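Sec-alkyl sulfatase (Pseudomonas sp. dsm 6611, PDB 2YHE) catalyses the enantioselective hydrolysis of (R)-secondary-alkyl sulfates with strict inversion of configuration, releasing (S)-alcohols and sulfate, and works as a zinc-dependent homodimer. Local coordinates at the interface of chains A and B. Sequence-based numbering; all coordinates share one arbitrary frame. Chains: chain A/B, Sec-alkyl sulfatase.

Contact 1: the interface of chains A and B. Residues chain A 557-558, 560, 592; chain B 381, 385.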
loop_
_atom_site.group_PDB
_atom_site.type_symbol
_atom_site.label_atom_id
_atom_site.label_comp_id
_atom_site.label_asym_id
_atom_site.label_seq_id
_atom_site.Cartn_x
_atom_site.Cartn_y
_atom_site.Cartn_z
ATOM N N ALA A 557 -11.161 14.451 -13.307
ATOM C CA ALA A 557 -9.904 13.888 -13.828
ATOM C C ALA A 557 -10.002 12.354 -13.942
ATOM O O ALA A 557 -9.442 11.779 -14.870
ATOM C CB ALA A 557 -8.755 14.256 -12.912
ATOM N N ILE A 558 -10.741 11.702 -13.006
ATOM C CA ILE A 558 -10.958 10.265 -13.000
ATOM C C ILE A 558 -11.976 9.918 -14.067
ATOM O O ILE A 558 -11.754 8.997 -14.842
ATOM C CB ILE A 558 -11.326 9.758 -11.563
ATOM C CG1 ILE A 558 -10.097 9.894 -10.631
ATOM C CG2 ILE A 558 -11.842 8.285 -11.569
ATOM C CD1 ILE A 558 -10.387 10.034 -9.196
ATOM N N LEU A 560 -12.778 11.623 -16.796
ATOM C CA LEU A 560 -12.336 11.962 -18.143
ATOM C C LEU A 560 -11.888 10.752 -18.976
ATOM O O LEU A 560 -11.028 9.992 -18.541
ATOM C CB LEU A 560 -11.235 13.021 -18.066
ATOM C CG LEU A 560 -10.775 13.565 -19.402
ATOM C CD1 LEU A 560 -11.274 14.979 -19.610
ATOM C CD2 LEU A 560 -9.295 13.472 -19.508
ATOM N N LEU A 592 -6.105 15.308 -17.342
ATOM C CA LEU A 592 -6.651 16.461 -16.655
ATOM C C LEU A 592 -5.934 16.750 -15.363
ATOM O O LEU A 592 -5.883 15.912 -14.457
ATOM C CB LEU A 592 -8.166 16.296 -16.418
ATOM C CG LEU A 592 -8.951 17.573 -16.117
ATOM C CD1 LEU A 592 -8.954 18.546 -17.317
ATOM C CD2 LEU A 592 -10.353 17.237 -15.706
ATOM N N ASN B 381 -5.114 8.438 -12.624
ATOM C CA ASN B 381 -6.464 8.678 -13.146
ATOM C C ASN B 381 -6.986 7.597 -14.063
ATOM O O ASN B 381 -8.148 7.226 -13.916
ATOM C CB ASN B 381 -6.571 10.055 -13.787
ATOM C CG ASN B 381 -6.182 11.204 -12.892
ATOM O OD1 ASN B 381 -6.214 11.119 -11.645
ATOM N ND2 ASN B 381 -5.800 12.323 -13.529
ATOM N N ASN B 385 -10.140 5.259 -13.219
ATOM C CA ASN B 385 -11.211 5.253 -14.201
ATOM C C ASN B 385 -11.623 3.798 -14.460
ATOM O O ASN B 385 -12.808 3.463 -14.349
ATOM C CB ASN B 385 -10.722 5.919 -15.506
ATOM C CG ASN B 385 -11.720 5.875 -16.641
ATOM O OD1 ASN B 385 -11.696 4.966 -17.472
ATOM N ND2 ASN B 385 -12.618 6.864 -16.694
HETATM O O HOH W 1 -6.996 12.252 -16.392
#
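The side-chain amide of B:Asn385 donates through ND2 to the backbone carbonyl O of A:Ile558 over 3.0 Å, tying the two subunits of this metallo-beta-lactamase-superfamily, type III sulfatase homodimer together. The bond is fairly straight, 155° at the hydrogen, and well aimed at both ends: ND2 lies in the plane of the carbonyl, and the acceptor lies near the amide plane of B:Asn385. That carbonyl belongs to the last turn of helix 549-559, in the C-terminal region of the sulfatase, where the chain leaves the helix and the carbonyl may be available to an outside donor. B:Asn385 comes from near the end of the long helix 362-388, and its CG stands anti to the backbone N (chi1 175°), which carries the amide out toward chain A. One turn earlier on the same helix, B:Asn381 meets A:Ala557. Its CB packs on the carbonyl O of A:Ala557 at 3.5 Å, while its ND2 lies 3.6 Å from the methyl CB of A:Ala557. The amide of B:Asn381 reaches its polar partner through water: ND2 is 3.1 Å from water 1, which in turn lies 2.9 Å from A:Ala557 O. The backbone N of A:Leu592, on strand 591-596, makes a weak bond to the same water. The CG2 branch of A:Ile558 rests against the backbone of B:Asn385, 4.1 Å from its CA, while the A:Ile558 side chain runs at about a right angle to that of B:Asn381.

Contact 2: the interface of chains A and B. Residues chain A 338, 341-342, 373; chain B 593-595.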
loop_
_atom_site.group_PDB
_atom_site.type_symbol
_atom_site.label_atom_id
_atom_site.label_comp_id
_atom_site.label_asym_id
_atom_site.label_seq_id
_atom_site.Cartn_x
_atom_site.Cartn_y
_atom_site.Cartn_z
ATOM N N ASP A 338 -1.030 0.304 22.610
ATOM C CA ASP A 338 -0.131 0.329 23.764
ATOM C C ASP A 338 -0.111 1.704 24.392
ATOM O O ASP A 338 -0.157 1.803 25.619
ATOM C CB ASP A 338 1.286 -0.066 23.355
ATOM C CG ASP A 338 2.135 -0.613 24.497
ATOM O OD1 ASP A 338 1.561 -1.245 25.414
ATOM O OD2 ASP A 338 3.385 -0.506 24.411
ATOM N N LEU A 341 -3.184 2.010 26.407
ATOM C CA LEU A 341 -3.032 1.156 27.582
ATOM C C LEU A 341 -2.164 1.823 28.650
ATOM O O LEU A 341 -2.482 1.746 29.843
ATOM C CB LEU A 341 -2.479 -0.219 27.187
ATOM C CG LEU A 341 -2.205 -1.223 28.317
ATOM C CD1 LEU A 341 -3.448 -1.528 29.115
ATOM C CD2 LEU A 341 -1.655 -2.499 27.768
ATOM N N GLU A 342 -1.071 2.483 28.206
ATOM C CA GLU A 342 -0.196 3.195 29.107
ATOM C C GLU A 342 -0.881 4.469 29.633
ATOM O O GLU A 342 -1.041 4.604 30.857
ATOM C CB GLU A 342 1.147 3.499 28.453
ATOM C CG GLU A 342 2.170 3.996 29.456
ATOM C CD GLU A 342 3.532 4.352 28.914
ATOM O OE1 GLU A 342 3.749 4.239 27.685
ATOM O OE2 GLU A 342 4.371 4.802 29.725
ATOM N N ARG A 373 -3.019 -5.200 21.262
ATOM C CA ARG A 373 -1.678 -4.751 20.893
ATOM C C ARG A 373 -0.836 -5.903 20.399
ATOM O O ARG A 373 -0.259 -5.826 19.305
ATOM C CB ARG A 373 -1.024 -4.105 22.104
ATOM C CG ARG A 373 0.408 -3.702 21.869
ATOM C CD ARG A 373 1.187 -3.681 23.160
ATOM N NE ARG A 373 1.205 -4.976 23.834
ATOM C CZ ARG A 373 1.303 -5.130 25.145
ATOM N NH1 ARG A 373 1.402 -4.077 25.936
ATOM N NH2 ARG A 373 1.309 -6.337 25.676
ATOM N N THR B 593 7.163 -6.229 22.252
ATOM C CA THR B 593 6.764 -4.822 22.214
ATOM C C THR B 593 7.652 -4.009 23.188
ATOM O O THR B 593 8.240 -4.559 24.138
ATOM C CB THR B 593 5.280 -4.639 22.443
ATOM O OG1 THR B 593 4.929 -5.159 23.724
ATOM C CG2 THR B 593 4.454 -5.268 21.353
ATOM N N GLN B 594 7.763 -2.702 22.925
ATOM C CA GLN B 594 8.601 -1.816 23.734
ATOM C C GLN B 594 7.929 -0.486 24.018
ATOM O O GLN B 594 7.064 -0.044 23.253
ATOM C CB GLN B 594 9.950 -1.577 23.028
ATOM C CG GLN B 594 9.824 -1.219 21.554
ATOM C CD GLN B 594 10.971 -0.454 21.000
ATOM O OE1 GLN B 594 11.656 0.300 21.703
ATOM N NE2 GLN B 594 11.167 -0.582 19.701
ATOM N N ARG B 595 8.342 0.143 25.114
ATOM C CA ARG B 595 7.880 1.465 25.516
ATOM C C ARG B 595 9.112 2.339 25.735
ATOM O O ARG B 595 10.002 1.969 26.499
ATOM C CB ARG B 595 6.983 1.415 26.777
ATOM C CG ARG B 595 5.608 0.855 26.507
ATOM C CD ARG B 595 4.758 0.874 27.749
ATOM N NE ARG B 595 3.515 0.125 27.572
ATOM C CZ ARG B 595 2.656 -0.137 28.547
ATOM N NH1 ARG B 595 2.895 0.281 29.781
ATOM N NH2 ARG B 595 1.556 -0.827 28.300
HETATM O O HOH W 2 4.844 -2.701 25.341
#
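A:Asp338 and B:Arg595 meet as carboxylate and guanidinium with their planes turned 48° apart, so the salt bridge is skewed and not a flat, paired fork. NH2 of B:Arg595 donates to OD1 of A:Asp338 at 2.9 Å, with OD1 in the guanidinium plane but the donor well above the carboxylate plane; NE adds weak bonds to both carboxylate oxygens. From the opposite face of the carboxylate, NH1 of A:Arg373 reaches the same OD1 at 2.9 Å. OD1 is thus clamped between two guanidinium groups, whose positive charges would be expected to favour an ionised A:Asp338. The B:Arg595 chain is extended from CG to NE (chi2 -178°) and slides past A:Glu342 in the opposite direction. CB of A:Glu342 lies 3.9 Å above the centre of the B:Arg595 guanidinium, and its carboxylate oxygen OE1 lies 3.5 Å from CD of B:Arg595. At the guanidinium edge stands CD2 of A:Leu341. OG1 of B:Thr593 sits over one face of the A:Arg373 guanidinium, toward its rim, and water 2 joins the two chains, 2.9 Å from that hydroxyl and 2.8 Å from OD2 of A:Asp338. The cluster fastens strand 591-596 of one subunit to helices 330-344 and 362-388 of the other, a charged clasp of the homodimer.

Contact 3: the interface of chains A and B. Residues chain A 231, 322, 517, 520-521, 658; chain B 435, 437, 439, 442.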
loop_
_atom_site.group_PDB
_atom_site.type_symbol
_atom_site.label_atom_id
_atom_site.label_comp_id
_atom_site.label_asym_id
_atom_site.label_seq_id
_atom_site.Cartn_x
_atom_site.Cartn_y
_atom_site.Cartn_z
ATOM N N TYR A 231 -20.126 -7.539 -1.572
ATOM C CA TYR A 231 -19.573 -8.855 -1.279
ATOM C C TYR A 231 -19.168 -8.903 0.191
ATOM O O TYR A 231 -19.447 -9.882 0.885
ATOM C CB TYR A 231 -18.368 -9.121 -2.164
ATOM C CG TYR A 231 -18.746 -9.802 -3.455
ATOM C CD1 TYR A 231 -19.437 -9.119 -4.448
ATOM C CD2 TYR A 231 -18.405 -11.132 -3.692
ATOM C CE1 TYR A 231 -19.808 -9.747 -5.634
ATOM C CE2 TYR A 231 -18.791 -11.775 -4.868
ATOM C CZ TYR A 231 -19.490 -11.074 -5.839
ATOM O OH TYR A 231 -19.864 -11.689 -7.007
ATOM N N PRO A 322 -11.854 -6.007 2.417
ATOM C CA PRO A 322 -12.390 -6.599 1.174
ATOM C C PRO A 322 -12.993 -5.607 0.169
ATOM O O PRO A 322 -12.878 -5.823 -1.045
ATOM C CB PRO A 322 -13.453 -7.571 1.693
ATOM C CG PRO A 322 -12.994 -7.944 3.028
ATOM C CD PRO A 322 -12.405 -6.702 3.601
ATOM N N TRP A 517 -15.686 -13.392 4.951
ATOM C CA TRP A 517 -15.422 -14.473 4.004
ATOM C C TRP A 517 -16.733 -15.168 3.667
ATOM O O TRP A 517 -17.009 -15.370 2.484
ATOM C CB TRP A 517 -14.386 -15.465 4.578
ATOM C CG TRP A 517 -12.960 -14.989 4.444
ATOM C CD1 TRP A 517 -12.496 -13.709 4.614
ATOM C CD2 TRP A 517 -11.805 -15.793 4.124
ATOM N NE1 TRP A 517 -11.133 -13.665 4.404
ATOM C CE2 TRP A 517 -10.687 -14.927 4.087
ATOM C CE3 TRP A 517 -11.608 -17.161 3.852
ATOM C CZ2 TRP A 517 -9.402 -15.383 3.783
ATOM C CZ3 TRP A 517 -10.330 -17.604 3.544
ATOM C CH2 TRP A 517 -9.251 -16.717 3.504
ATOM N N MET A 520 -18.694 -12.881 1.378
ATOM C CA MET A 520 -18.084 -12.863 0.060
ATOM C C MET A 520 -18.420 -14.124 -0.717
ATOM O O MET A 520 -18.818 -14.037 -1.884
ATOM C CB MET A 520 -16.570 -12.659 0.161
ATOM C CG MET A 520 -16.197 -11.270 0.604
ATOM S SD MET A 520 -14.403 -11.063 0.765
ATOM C CE MET A 520 -14.119 -11.571 2.348
ATOM N N TYR A 521 -18.307 -15.282 -0.060
ATOM C CA TYR A 521 -18.590 -16.573 -0.683
ATOM C C TYR A 521 -20.082 -16.704 -1.059
ATOM O O TYR A 521 -20.398 -17.177 -2.145
ATOM C CB TYR A 521 -18.168 -17.715 0.257
ATOM C CG TYR A 521 -16.678 -17.941 0.376
ATOM C CD1 TYR A 521 -15.863 -17.963 -0.754
ATOM C CD2 TYR A 521 -16.108 -18.302 1.589
ATOM C CE1 TYR A 521 -14.498 -18.269 -0.664
ATOM C CE2 TYR A 521 -14.742 -18.583 1.699
ATOM C CZ TYR A 521 -13.939 -18.552 0.570
ATOM O OH TYR A 521 -12.601 -18.840 0.676
ATOM N N ILE A 658 -18.181 -9.386 -10.912
ATOM C CA ILE A 658 -17.047 -9.684 -10.056
ATOM C C ILE A 658 -16.630 -11.145 -10.241
ATOM O O ILE A 658 -15.451 -11.400 -10.486
ATOM C CB ILE A 658 -17.362 -9.283 -8.588
ATOM C CG1 ILE A 658 -17.218 -7.755 -8.411
ATOM C CG2 ILE A 658 -16.508 -10.054 -7.596
ATOM C CD1 ILE A 658 -17.813 -7.155 -7.138
ATOM N N TYR B 435 -6.015 -8.149 -3.479
ATOM C CA TYR B 435 -7.225 -8.940 -3.651
ATOM C C TYR B 435 -8.173 -8.277 -4.621
ATOM O O TYR B 435 -8.547 -7.119 -4.420
ATOM C CB TYR B 435 -7.858 -9.295 -2.300
ATOM C CG TYR B 435 -9.195 -9.979 -2.402
ATOM C CD1 TYR B 435 -9.324 -11.208 -3.047
ATOM C CD2 TYR B 435 -10.337 -9.401 -1.851
ATOM C CE1 TYR B 435 -10.565 -11.833 -3.158
ATOM C CE2 TYR B 435 -11.579 -10.021 -1.952
ATOM C CZ TYR B 435 -11.685 -11.240 -2.591
ATOM O OH TYR B 435 -12.915 -11.842 -2.661
ATOM N N GLY B 437 -11.332 -8.869 -5.415
ATOM C CA GLY B 437 -12.759 -8.857 -5.109
ATOM C C GLY B 437 -13.471 -10.141 -5.479
ATOM O O GLY B 437 -14.600 -10.364 -5.026
ATOM N N PRO B 439 -14.041 -13.888 -4.833
ATOM C CA PRO B 439 -13.729 -14.850 -3.749
ATOM C C PRO B 439 -12.983 -16.119 -4.160
ATOM O O PRO B 439 -12.400 -16.752 -3.297
ATOM C CB PRO B 439 -15.070 -15.098 -3.054
ATOM C CG PRO B 439 -15.968 -14.055 -3.542
ATOM C CD PRO B 439 -15.489 -13.616 -4.882
ATOM N N LEU B 442 -9.570 -15.409 -2.973
ATOM C CA LEU B 442 -9.532 -15.022 -1.565
ATOM C C LEU B 442 -8.450 -15.758 -0.778
ATOM O O LEU B 442 -7.837 -15.158 0.094
ATOM C CB LEU B 442 -10.917 -15.226 -0.926
ATOM C CG LEU B 442 -11.228 -14.625 0.454
ATOM C CD1 LEU B 442 -10.904 -13.152 0.526
ATOM C CD2 LEU B 442 -12.689 -14.822 0.785
#
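Helix 515-530 of chain A, flanked by helix 222-233 and the C-terminal segment around A:Ile658, receives the chain B stretch from B:Tyr435 to B:Leu442, loop apart from the 3-10 turn 439-441. The contact is apolar. B:Leu442 lies over a face of the A:Trp517 indole, CD2 above the five-membered ring, 3.7 Å from its centroid, and CG above the six-membered ring, 3.8 Å from its centroid. Its CG is anti to the backbone N (chi1 -167°), which sends both methyl branches toward chain A; CD2 also meets CZ of A:Tyr521. The pyrrolidine of B:Pro439 wedges between two tyrosines, its CB 3.8 Å from CD1 of A:Tyr521 and its CD 3.8 Å from CE2 of A:Tyr231, while CG approaches the backbone of A:Met520. The A:Met520 chain bends at chi3 (-87°), turning CE to B:Leu442 CD2, while SD lies 3.8 Å from OH of B:Tyr435, the two side chains running past each other in opposite directions. Within chain B, the B:Tyr435 ring is sandwiched by the backbone N of B:Gly437 and CD1 of B:Leu442. The partner's loop also passes A:Pro322, which binds sulfate and, like A:Tyr231, lies in the metallo-beta-lactamase region of the chain, so this part of the interface may border the substrate side of the fold.

All three contacts belong to one two-fold symmetric dimer interface, and each recurs with the chains exchanged. Measured between the centres of their C-alpha atoms, contact 1 lies about 27 Å from contact 3 and about 43 Å from contact 2, with contacts 2 and 3 about 34 Å apart, so the subunits are held at widely spaced points. Contacts 1 and 2 draw on the same elements with the chains exchanged: helix 362-388 and strand 591-596 serve both. Contact 3 uses separate segments and brings the partner near the sulfate site, which suggests that dimerisation may support the active site as well as assembly.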